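Local coordinates for protein argonaute (Marinitoga piezophila, PDB 5I4A), which cleaves single-stranded DNA targets, using short guide RNAs with a 5'-hydroxyl end to find complementary sequences, at residues 16-21 with 73-78; 147-152 with 548-553. All coordinates share one frame; numbering follows the deposited sequence.

Interaction 1. Residues 16-21 with 73-78; sequences KIKRLY and EKEEII
Strands 16-21 and 74-78 run antiparallel, and their backbones satisfy each other in two rings. I17 and I78 form one hydrogen-bonded pair, with I17 N to I78 O and I78 N to I17 O both 2.7 Å. R19 and E76 form the next. There R19 N gives the shorter bond to E76 O, 2.8 Å, and E76 N reaches R19 O at 3.1 Å. Past this ring a water takes over: it accepts from Y21 N and can donate to K74 O, 2.8 Å away. On the face that carries I17, R19, E76 and I78, one carboxylate oxygen does most of the work. E76 OE1 takes a salt bridge from R19 NE at 2.6 Å, in the guanidinium plane and nearly along the C-O axis. It also accepts a very short bond of 2.5 Å from Y21 OH, which comes from above the carboxylate plane. The two donors probably keep E76 ionised. R19 NH1 turns the other way, to E54 on strand 51-56. K74 lays its extended chain over one face of the Y21 ring, with CD 3.6 Å from the centroid in a CH-pi contact. On the face of L20 and E75, L20 CD2 packs against the E75 carboxylate, whose OE2 is salt-bridged to K71. This is antiparallel strand pairing at one margin of the four-stranded sheet of the Argonaute N-terminal domain.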
loop_
_atom_site.group_PDB
_atom_site.type_symbol
_atom_site.label_atom_id
_atom_site.label_comp_id
_atom_site.label_asym_id
_atom_site.label_seq_id
_atom_site.Cartn_x
_atom_site.Cartn_y
_atom_site.Cartn_z
ATOM N N LYS A 16 5.179 -31.851 8.925
ATOM C CA LYS A 16 5.927 -32.626 7.948
ATOM C C LYS A 16 5.141 -32.681 6.646
ATOM O O LYS A 16 3.912 -32.580 6.640
ATOM C CB LYS A 16 6.213 -34.041 8.464
ATOM C CG LYS A 16 4.963 -34.837 8.784
ATOM C CD LYS A 16 5.292 -36.243 9.256
ATOM C CE LYS A 16 5.783 -36.245 10.691
ATOM N NZ LYS A 16 6.080 -37.626 11.162
ATOM N N ILE A 17 5.873 -32.847 5.548
ATOM C CA ILE A 17 5.302 -32.940 4.211
ATOM C C ILE A 17 5.627 -34.314 3.647
ATOM O O ILE A 17 6.756 -34.798 3.781
ATOM C CB ILE A 17 5.841 -31.826 3.287
ATOM C CG1 ILE A 17 5.458 -30.450 3.834
ATOM C CG2 ILE A 17 5.337 -32.003 1.860
ATOM C CD1 ILE A 17 3.984 -30.305 4.147
ATOM N N LYS A 18 4.633 -34.945 3.028
ATOM C CA LYS A 18 4.803 -36.234 2.372
ATOM C C LYS A 18 4.775 -36.036 0.864
ATOM O O LYS A 18 3.913 -35.320 0.344
ATOM C CB LYS A 18 3.715 -37.223 2.799
ATOM C CG LYS A 18 3.859 -38.599 2.159
ATOM C CD LYS A 18 3.458 -39.718 3.108
ATOM C CE LYS A 18 2.023 -40.170 2.884
ATOM N NZ LYS A 18 1.677 -41.327 3.759
ATOM N N ARG A 19 5.718 -36.665 0.165
ATOM C CA ARG A 19 5.789 -36.602 -1.289
ATOM C C ARG A 19 5.567 -37.996 -1.857
ATOM O O ARG A 19 6.368 -38.906 -1.612
ATOM C CB ARG A 19 7.128 -36.028 -1.756
ATOM C CG ARG A 19 7.249 -35.927 -3.269
ATOM C CD ARG A 19 8.256 -34.874 -3.712
ATOM N NE ARG A 19 9.552 -35.008 -3.057
ATOM C CZ ARG A 19 10.173 -34.021 -2.420
ATOM N NH1 ARG A 19 9.622 -32.818 -2.358
ATOM N NH2 ARG A 19 11.353 -34.234 -1.854
ATOM N N LEU A 20 4.483 -38.158 -2.609
ATOM C CA LEU A 20 4.117 -39.423 -3.231
ATOM C C LEU A 20 4.423 -39.371 -4.722
ATOM O O LEU A 20 4.378 -38.307 -5.340
ATOM C CB LEU A 20 2.632 -39.729 -3.018
ATOM C CG LEU A 20 2.116 -39.632 -1.581
ATOM C CD1 LEU A 20 0.625 -39.910 -1.536
ATOM C CD2 LEU A 20 2.867 -40.592 -0.684
ATOM N N TYR A 21 4.721 -40.534 -5.297
ATOM C CA TYR A 21 5.123 -40.634 -6.691
ATOM C C TYR A 21 4.185 -41.555 -7.457
ATOM O O TYR A 21 3.632 -42.511 -6.904
ATOM C CB TYR A 21 6.562 -41.148 -6.817
ATOM C CG TYR A 21 7.606 -40.156 -6.357
ATOM C CD1 TYR A 21 7.959 -40.061 -5.019
ATOM C CD2 TYR A 21 8.239 -39.318 -7.265
ATOM C CE1 TYR A 21 8.914 -39.156 -4.596
ATOM C CE2 TYR A 21 9.196 -38.410 -6.851
ATOM C CZ TYR A 21 9.530 -38.336 -5.516
ATOM O OH TYR A 21 10.482 -37.436 -5.097
ATOM N N GLU A 73 6.555 -47.048 -5.503
ATOM C CA GLU A 73 7.064 -47.341 -4.165
ATOM C C GLU A 73 7.645 -46.110 -3.476
ATOM O O GLU A 73 7.523 -45.969 -2.252
ATOM C CB GLU A 73 8.126 -48.441 -4.259
ATOM C CG GLU A 73 8.988 -48.620 -3.016
ATOM C CD GLU A 73 10.472 -48.656 -3.339
ATOM O OE1 GLU A 73 11.184 -47.686 -3.000
ATOM O OE2 GLU A 73 10.928 -49.649 -3.942
ATOM N N LYS A 74 8.262 -45.211 -4.237
ATOM C CA LYS A 74 9.022 -44.112 -3.654
ATOM C C LYS A 74 8.126 -43.181 -2.842
ATOM O O LYS A 74 7.065 -42.751 -3.306
ATOM C CB LYS A 74 9.730 -43.332 -4.761
ATOM C CG LYS A 74 10.784 -42.353 -4.276
ATOM C CD LYS A 74 11.346 -41.549 -5.439
ATOM C CE LYS A 74 12.670 -40.894 -5.083
ATOM N NZ LYS A 74 13.245 -40.157 -6.245
ATOM N N GLU A 75 8.560 -42.881 -1.620
ATOM C CA GLU A 75 7.898 -41.913 -0.759
ATOM C C GLU A 75 8.950 -41.146 0.024
ATOM O O GLU A 75 10.009 -41.684 0.359
ATOM C CB GLU A 75 6.917 -42.575 0.215
ATOM C CG GLU A 75 5.584 -42.953 -0.397
ATOM C CD GLU A 75 4.579 -43.397 0.643
ATOM O OE1 GLU A 75 4.869 -43.251 1.849
ATOM O OE2 GLU A 75 3.500 -43.894 0.256
ATOM N N GLU A 76 8.648 -39.885 0.316
ATOM C CA GLU A 76 9.577 -39.017 1.020
ATOM C C GLU A 76 8.821 -38.196 2.054
ATOM O O GLU A 76 7.676 -37.790 1.836
ATOM C CB GLU A 76 10.326 -38.102 0.045
ATOM C CG GLU A 76 11.244 -38.856 -0.904
ATOM C CD GLU A 76 11.560 -38.077 -2.161
ATOM O OE1 GLU A 76 10.687 -37.311 -2.621
ATOM O OE2 GLU A 76 12.681 -38.229 -2.689
ATOM N N ILE A 77 9.478 -37.962 3.185
ATOM C CA ILE A 77 8.919 -37.190 4.287
ATOM C C ILE A 77 9.885 -36.057 4.594
ATOM O O ILE A 77 11.050 -36.304 4.930
ATOM C CB ILE A 77 8.672 -38.064 5.527
ATOM C CG1 ILE A 77 7.469 -38.979 5.286
ATOM C CG2 ILE A 77 8.464 -37.195 6.758
ATOM C CD1 ILE A 77 7.636 -40.378 5.832
ATOM N N ILE A 78 9.410 -34.823 4.462
ATOM C CA ILE A 78 10.216 -33.633 4.705
ATOM C C ILE A 78 9.641 -32.926 5.921
ATOM O O ILE A 78 8.484 -32.487 5.902
ATOM C CB ILE A 78 10.237 -32.698 3.486
ATOM C CG1 ILE A 78 10.368 -33.503 2.191
ATOM C CG2 ILE A 78 11.367 -31.686 3.607
ATOM C CD1 ILE A 78 11.662 -34.285 2.076
HETATM O O HOH W 1 4.427 -43.095 -4.012
#

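Interaction 2. Residues 147-152 with 548-553; sequences SILPKF and NTNINS
The N550 side chain meets strand 147-152 with both ends of its amide. ND2 donates to S147 OG at 3.1 Å, with an N-H...O angle of 158° and the oxygen close to the amide plane. OD1 instead faces carbon: it lies 3.3 Å from L149 CB and 3.5 Å from L149 CD2. CG of N550 stands anti to the backbone N (chi1 -158°), which carries the amide toward the strand between S147 and L149. With chi1 at 53°, S147 OG lies where ND2 can reach it. Two flanking apolar touches extend the contact. L149 CD1 rests on N552 CB at 3.9 Å, and S147 CB approaches I551 CG1 at 4.2 Å. Strand 143-156 belongs to linker L1 and pairs antiparallel with strand 127-140. The loop 548-553 is part of the PIWI domain and follows strand 539-546, so the contact ties the two lobes of the Argonaute together. The second shell fixes both polar partners. H138 NE2 is hydrogen-bonded to S147 OG, and N550 ND2 gives a further bond to K134 O, both on strand 127-140. An alanine in place of N550 would lose the amide, and would probably loosen the loop from both L1 strands. Further out, the N7 side chain bonds to the backbone of N550 and N552, and its backbone is hydrogen-bonded to I148. The N552 amide is held by Q579 O. T549 OG1, hydrogen-bonded to E583 OE2, holds the start of the loop.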
loop_
_atom_site.group_PDB
_atom_site.type_symbol
_atom_site.label_atom_id
_atom_site.label_comp_id
_atom_site.label_asym_id
_atom_site.label_seq_id
_atom_site.Cartn_x
_atom_site.Cartn_y
_atom_site.Cartn_z
ATOM N N SER A 147 -5.047 -16.809 9.324
ATOM C CA SER A 147 -5.938 -15.664 9.424
ATOM C C SER A 147 -7.066 -15.826 8.414
ATOM O O SER A 147 -6.829 -16.186 7.257
ATOM C CB SER A 147 -5.195 -14.344 9.201
ATOM O OG SER A 147 -4.459 -14.343 7.989
ATOM N N ILE A 148 -8.292 -15.589 8.870
ATOM C CA ILE A 148 -9.492 -15.742 8.058
ATOM C C ILE A 148 -10.203 -14.398 8.086
ATOM O O ILE A 148 -10.833 -14.040 9.090
ATOM C CB ILE A 148 -10.405 -16.860 8.572
ATOM C CG1 ILE A 148 -9.653 -18.193 8.628
ATOM C CG2 ILE A 148 -11.631 -16.992 7.686
ATOM C CD1 ILE A 148 -10.501 -19.347 9.152
ATOM N N LEU A 149 -10.104 -13.646 6.991
ATOM C CA LEU A 149 -10.695 -12.321 6.925
ATOM C C LEU A 149 -11.984 -12.378 6.122
ATOM O O LEU A 149 -11.928 -12.511 4.888
ATOM C CB LEU A 149 -9.725 -11.329 6.292
ATOM C CG LEU A 149 -10.270 -9.903 6.184
ATOM C CD1 LEU A 149 -10.321 -9.259 7.559
ATOM C CD2 LEU A 149 -9.440 -9.072 5.219
ATOM N N PRO A 150 -13.150 -12.296 6.754
ATOM C CA PRO A 150 -14.389 -12.171 5.984
ATOM C C PRO A 150 -14.415 -10.855 5.221
ATOM O O PRO A 150 -14.007 -9.808 5.730
ATOM C CB PRO A 150 -15.483 -12.231 7.056
ATOM C CG PRO A 150 -14.798 -11.851 8.327
ATOM C CD PRO A 150 -13.403 -12.374 8.202
ATOM N N LYS A 151 -14.881 -10.923 3.980
ATOM C CA LYS A 151 -15.043 -9.741 3.142
ATOM C C LYS A 151 -16.126 -10.046 2.114
ATOM O O LYS A 151 -16.868 -11.026 2.243
ATOM C CB LYS A 151 -13.715 -9.336 2.489
ATOM C CG LYS A 151 -13.255 -10.258 1.369
ATOM C CD LYS A 151 -12.210 -9.591 0.486
ATOM C CE LYS A 151 -10.835 -9.612 1.128
ATOM N NZ LYS A 151 -9.772 -9.294 0.134
ATOM N N PHE A 152 -16.217 -9.209 1.084
ATOM C CA PHE A 152 -17.247 -9.368 0.072
ATOM C C PHE A 152 -16.672 -9.128 -1.314
ATOM O O PHE A 152 -15.777 -8.301 -1.504
ATOM C CB PHE A 152 -18.428 -8.427 0.321
ATOM C CG PHE A 152 -19.435 -8.978 1.278
ATOM C CD1 PHE A 152 -20.459 -9.790 0.826
ATOM C CD2 PHE A 152 -19.347 -8.708 2.633
ATOM C CE1 PHE A 152 -21.388 -10.314 1.704
ATOM C CE2 PHE A 152 -20.272 -9.232 3.518
ATOM C CZ PHE A 152 -21.295 -10.034 3.050
ATOM N N ASN A 548 -0.188 -4.962 3.945
ATOM C CA ASN A 548 -1.321 -5.772 3.519
ATOM C C ASN A 548 -1.549 -6.974 4.431
ATOM O O ASN A 548 -1.932 -8.046 3.959
ATOM C CB ASN A 548 -1.122 -6.244 2.078
ATOM C CG ASN A 548 -0.981 -5.096 1.099
ATOM O OD1 ASN A 548 -1.704 -4.103 1.185
ATOM N ND2 ASN A 548 -0.045 -5.222 0.167
ATOM N N THR A 549 -1.319 -6.820 5.733
ATOM C CA THR A 549 -1.507 -7.944 6.639
ATOM C C THR A 549 -2.981 -8.328 6.702
ATOM O O THR A 549 -3.872 -7.471 6.643
ATOM C CB THR A 549 -0.979 -7.626 8.041
ATOM O OG1 THR A 549 -1.081 -8.793 8.867
ATOM C CG2 THR A 549 -1.768 -6.506 8.681
ATOM N N ASN A 550 -3.232 -9.630 6.797
ATOM C CA ASN A 550 -4.582 -10.175 6.829
ATOM C C ASN A 550 -5.118 -10.335 8.247
ATOM O O ASN A 550 -6.278 -10.722 8.419
ATOM C CB ASN A 550 -4.604 -11.530 6.112
ATOM C CG ASN A 550 -5.984 -11.915 5.630
ATOM O OD1 ASN A 550 -6.665 -11.127 4.979
ATOM N ND2 ASN A 550 -6.409 -13.130 5.955
ATOM N N ILE A 551 -4.306 -10.048 9.258
ATOM C CA ILE A 551 -4.723 -10.202 10.647
ATOM C C ILE A 551 -5.558 -8.996 11.050
ATOM O O ILE A 551 -5.118 -7.846 10.917
ATOM C CB ILE A 551 -3.502 -10.365 11.563
ATOM C CG1 ILE A 551 -2.709 -11.611 11.163
ATOM C CG2 ILE A 551 -3.935 -10.428 13.025
ATOM C CD1 ILE A 551 -1.329 -11.691 11.782
ATOM N N ASN A 552 -6.763 -9.250 11.545
ATOM C CA ASN A 552 -7.682 -8.165 11.856
ATOM C C ASN A 552 -8.637 -8.638 12.948
ATOM O O ASN A 552 -8.376 -9.634 13.630
ATOM C CB ASN A 552 -8.400 -7.704 10.577
ATOM C CG ASN A 552 -8.626 -6.209 10.546
ATOM O OD1 ASN A 552 -8.872 -5.588 11.580
ATOM N ND2 ASN A 552 -8.535 -5.621 9.361
ATOM N N SER A 553 -9.751 -7.926 13.106
ATOM C CA SER A 553 -10.687 -8.180 14.193
ATOM C C SER A 553 -11.961 -7.388 13.949
ATOM O O SER A 553 -11.960 -6.376 13.242
ATOM C CB SER A 553 -10.085 -7.792 15.544
ATOM O OG SER A 553 -11.088 -7.724 16.544
#

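Both segments of interaction 1 precede both segments of interaction 2 in the chain. Interaction 1 joins two strands of one small sheet inside the N-terminal domain. Interaction 2 spans 395 intervening residues and joins linker L1 to the PIWI domain. The two share no sheet: strand 143-156 belongs to the large antiparallel sheet. The centres of interactions 1 and 2 are about 33 Å apart, their nearest atoms about 17 Å. The centre of interaction 1 is about 39 Å from the centre of the chain, that of interaction 2 about 15 Å. The first is local to the PAZ lobe. The second crosses to the other lobe, with its nearest atom about 4 Å from the bound RNA.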